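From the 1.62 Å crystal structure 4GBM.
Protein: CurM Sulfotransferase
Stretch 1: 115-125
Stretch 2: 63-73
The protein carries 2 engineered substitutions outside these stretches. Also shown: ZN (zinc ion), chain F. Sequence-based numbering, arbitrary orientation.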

# COMPACT_ATOMS: atom_id res chain seq x y z
N LEU A 115 20.61 10.26 -8.42
CA LEU A 115 20.76 9.72 -7.08
C LEU A 115 20.24 8.29 -7.03
O LEU A 115 19.33 7.93 -7.78
CB LEU A 115 19.99 10.58 -6.06
CG LEU A 115 20.48 12.00 -5.79
CD1 LEU A 115 19.78 12.50 -4.53
CD2 LEU A 115 22.00 12.11 -5.64
N SER A 116 20.82 7.48 -6.16
CA SER A 116 20.25 6.16 -5.92
C SER A 116 18.92 6.29 -5.18
O SER A 116 18.67 7.29 -4.50
CB SER A 116 21.21 5.29 -5.10
OG SER A 116 21.27 5.73 -3.76
N ILE A 117 18.08 5.27 -5.30
CA ILE A 117 16.81 5.26 -4.57
C ILE A 117 17.06 5.29 -3.05
O ILE A 117 16.33 5.95 -2.31
CB ILE A 117 15.89 4.09 -5.03
CG1 ILE A 117 14.84 4.60 -6.02
CG2 ILE A 117 15.13 3.49 -3.86
CD1 ILE A 117 15.40 5.28 -7.25
N GLN A 118 18.12 4.62 -2.60
CA GLN A 118 18.46 4.67 -1.18
C GLN A 118 18.78 6.10 -0.73
O GLN A 118 18.37 6.51 0.35
CB GLN A 118 19.62 3.74 -0.87
CG GLN A 118 19.79 3.50 0.62
CD GLN A 118 20.96 2.60 0.93
OE1 GLN A 118 22.05 2.77 0.37
NE2 GLN A 118 20.76 1.66 1.83
N GLN A 119 19.51 6.86 -1.56
CA GLN A 119 19.79 8.26 -1.23
C GLN A 119 18.52 9.10 -1.13
O GLN A 119 18.42 9.97 -0.27
CB GLN A 119 20.74 8.89 -2.25
CG GLN A 119 22.19 8.48 -2.07
CD GLN A 119 23.05 8.97 -3.22
OE1 GLN A 119 22.81 8.64 -4.37
NE2 GLN A 119 24.06 9.78 -2.89
N VAL A 120 17.55 8.82 -1.99
CA VAL A 120 16.29 9.58 -1.96
C VAL A 120 15.49 9.23 -0.71
O VAL A 120 14.96 10.11 -0.04
CB VAL A 120 15.48 9.39 -3.27
CG1 VAL A 120 14.12 10.08 -3.17
CG2 VAL A 120 16.27 9.95 -4.44
N TYR A 121 15.43 7.94 -0.38
CA TYR A 121 14.82 7.53 0.87
C TYR A 121 15.49 8.21 2.08
O TYR A 121 14.80 8.65 3.00
CB TYR A 121 14.86 6.02 1.04
CG TYR A 121 13.68 5.23 0.51
CD1 TYR A 121 13.87 4.23 -0.44
CD2 TYR A 121 12.37 5.43 1.01
CE1 TYR A 121 12.81 3.47 -0.91
CE2 TYR A 121 11.30 4.66 0.54
CZ TYR A 121 11.53 3.68 -0.41
OH TYR A 121 10.50 2.90 -0.89
N GLY A 122 16.82 8.29 2.07
CA GLY A 122 17.56 8.93 3.15
C GLY A 122 17.19 10.40 3.29
O GLY A 122 17.04 10.91 4.41
N MET A 123 17.05 11.07 2.15
CA MET A 123 16.60 12.46 2.07
C MET A 123 15.17 12.63 2.61
O MET A 123 14.88 13.58 3.33
CB MET A 123 16.67 12.94 0.62
CG MET A 123 16.26 14.38 0.37
SD MET A 123 16.34 14.76 -1.39
CE MET A 123 17.97 14.15 -1.80
N LEU A 124 14.28 11.71 2.25
CA LEU A 124 12.92 11.75 2.79
C LEU A 124 12.93 11.57 4.30
O LEU A 124 12.27 12.33 5.02
CB LEU A 124 12.03 10.69 2.14
CG LEU A 124 11.68 10.86 0.66
CD1 LEU A 124 10.80 9.72 0.18
CD2 LEU A 124 10.99 12.20 0.42
N GLN A 125 13.71 10.60 4.79
CA GLN A 125 13.80 10.35 6.22
C GLN A 125 14.22 11.60 6.99
O GLN A 125 13.61 11.94 8.01
CB GLN A 125 14.75 9.19 6.53
CG GLN A 125 14.15 7.82 6.20
CD GLN A 125 15.12 6.67 6.47
OE1 GLN A 125 16.32 6.78 6.21
NE2 GLN A 125 14.59 5.56 6.97
ZN ZN F . 4.86 1.86 -8.38
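Stretch 2 63-73: ELHLLPFNTMK

Stretch 1 is loop at Leu115 and Ser116 and helical from Ile117 onward, its phi/psi values near -60/-40 and its backbone N to O bonds, such as Tyr121 N to Ile117 O at 2.9 Å, following the i to i-4 pattern. Stretch 2 is mostly irregular: Leu66 to Phe69 form a type I turn, closed by Phe69 N to Leu66 O at 2.9 Å, and a helix begins at Met72. The two backbones meet at a single beta bridge, where Ser116 CA and Thr71 CA stand 4.2 Å apart. Two hydrogen bonds define it: Ile117 N donates to Asn70 O (3.0 Å, 167°) and Met72 N to Leu115 O (2.9 Å, 156°). Because Leu115 pairs with Met72 while Ile117 pairs with Asn70, the chains run antiparallel here. Both bridged residues are N-caps; Ser116 OG accepts from Gln119 N at 3.0 Å.

Before it reaches the bridge, stretch 2 lies along the helix face formed by Ile117, Val120, Tyr121 and Leu124, Leu64 and Leu66 lying toward the Leu124 end. Ile117, the most covered residue, points toward stretch 2: its CG1 lies 3.3 Å from Leu66 O, and its CD1 lies 4.0 Å from Phe69 CB and 3.8 Å from Met72 SD. Val120 bridges two neighbours, with CG2 3.6 Å from Met72 CG and CG1 4.1 Å from Leu66 CD2. Leu66 CD1 sits over one face of the Tyr121 ring, 4.0 Å from its centroid and 8° off the normal, a CH-pi contact. Farther along the helix, Leu124 CD1 is 3.9 Å from both Leu64 CD1 and Leu66 CD1. A water joins the two stretches, accepting from Leu66 N at 2.9 Å and donating to Tyr121 OH at 2.8 Å. His65 points away instead, and its ND1 binds the zinc ion ZN at 2.1 Å.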

# COMPACT_ATOMS: atom_id res chain seq x y z
N GLU A 63 1.58 6.51 -3.02
CA GLU A 63 2.70 5.70 -3.51
C GLU A 63 3.89 6.52 -4.02
O GLU A 63 3.74 7.38 -4.89
CB GLU A 63 2.22 4.75 -4.61
CG GLU A 63 1.49 3.49 -4.11
CD GLU A 63 0.01 3.68 -3.77
OE1 GLU A 63 -0.55 4.80 -3.90
OE2 GLU A 63 -0.60 2.67 -3.36
N LEU A 64 5.07 6.22 -3.48
CA LEU A 64 6.29 6.93 -3.85
C LEU A 64 6.95 6.35 -5.10
O LEU A 64 7.72 7.04 -5.77
CB LEU A 64 7.29 6.90 -2.69
CG LEU A 64 6.84 7.59 -1.40
CD1 LEU A 64 7.80 7.27 -0.27
CD2 LEU A 64 6.69 9.09 -1.59
N HIS A 65 6.66 5.08 -5.40
CA HIS A 65 7.26 4.39 -6.56
C HIS A 65 8.80 4.45 -6.59
O HIS A 65 9.41 4.63 -7.65
CB HIS A 65 6.67 4.91 -7.89
CG HIS A 65 5.17 5.00 -7.89
ND1 HIS A 65 4.36 3.89 -8.00
CD2 HIS A 65 4.34 6.07 -7.81
CE1 HIS A 65 3.09 4.27 -7.98
NE2 HIS A 65 3.05 5.58 -7.86
N LEU A 66 9.41 4.28 -5.42
CA LEU A 66 10.87 4.28 -5.30
C LEU A 66 11.43 2.86 -5.23
O LEU A 66 12.34 2.51 -5.97
CB LEU A 66 11.30 5.07 -4.07
CG LEU A 66 11.06 6.59 -4.07
CD1 LEU A 66 11.35 7.15 -2.69
CD2 LEU A 66 11.92 7.29 -5.12
N LEU A 67 10.84 2.04 -4.34
CA LEU A 67 11.37 0.71 -4.03
C LEU A 67 11.69 -0.20 -5.23
O LEU A 67 12.68 -0.94 -5.18
CB LEU A 67 10.45 -0.02 -3.03
CG LEU A 67 11.05 -1.24 -2.31
CD1 LEU A 67 12.26 -0.85 -1.45
CD2 LEU A 67 9.97 -1.90 -1.47
N PRO A 68 10.89 -0.15 -6.32
CA PRO A 68 11.21 -1.03 -7.46
C PRO A 68 12.47 -0.66 -8.26
O PRO A 68 12.90 -1.45 -9.11
CB PRO A 68 9.97 -0.91 -8.36
CG PRO A 68 8.89 -0.41 -7.47
CD PRO A 68 9.59 0.52 -6.52
N PHE A 69 13.06 0.51 -8.01
CA PHE A 69 14.14 1.04 -8.86
C PHE A 69 15.46 1.22 -8.12
O PHE A 69 15.48 1.42 -6.91
CB PHE A 69 13.72 2.36 -9.48
CG PHE A 69 12.40 2.30 -10.20
CD1 PHE A 69 12.31 1.68 -11.45
CD2 PHE A 69 11.25 2.82 -9.62
CE1 PHE A 69 11.09 1.60 -12.11
CE2 PHE A 69 10.03 2.75 -10.28
CZ PHE A 69 9.95 2.13 -11.52
N ASN A 70 16.57 1.15 -8.86
CA ASN A 70 17.89 1.37 -8.26
C ASN A 70 18.31 2.83 -8.25
O ASN A 70 18.96 3.29 -7.31
CB ASN A 70 18.96 0.51 -8.94
CG ASN A 70 18.78 -0.98 -8.66
OD1 ASN A 70 18.46 -1.38 -7.54
ND2 ASN A 70 18.99 -1.80 -9.68
N THR A 71 17.97 3.56 -9.31
CA THR A 71 18.39 4.96 -9.47
C THR A 71 17.23 5.82 -9.95
O THR A 71 16.26 5.32 -10.51
CB THR A 71 19.53 5.11 -10.49
OG1 THR A 71 19.04 4.78 -11.80
CG2 THR A 71 20.73 4.24 -10.13
N MET A 72 17.33 7.13 -9.73
CA MET A 72 16.27 8.05 -10.11
C MET A 72 16.06 8.19 -11.62
O MET A 72 14.95 8.45 -12.07
CB MET A 72 16.47 9.42 -9.46
CG MET A 72 16.18 9.42 -7.96
SD MET A 72 14.46 9.00 -7.56
CE MET A 72 13.65 10.57 -7.88
N LYS A 73 17.13 8.02 -12.41
CA LYS A 73 17.01 8.01 -13.87
C LYS A 73 16.26 6.77 -14.36
O LYS A 73 15.42 6.87 -15.26
CB LYS A 73 18.37 8.10 -14.55
CG LYS A 73 18.76 9.52 -14.93
CD LYS A 73 19.89 9.55 -15.93
CE LYS A 73 20.12 10.95 -16.47
NZ LYS A 73 20.54 11.91 -15.41
O HOH W 1 8.54 3.21 -2.91
O HOH W 2 19.28 2.33 -4.27
O HOH W 3 3.04 0.98 -9.12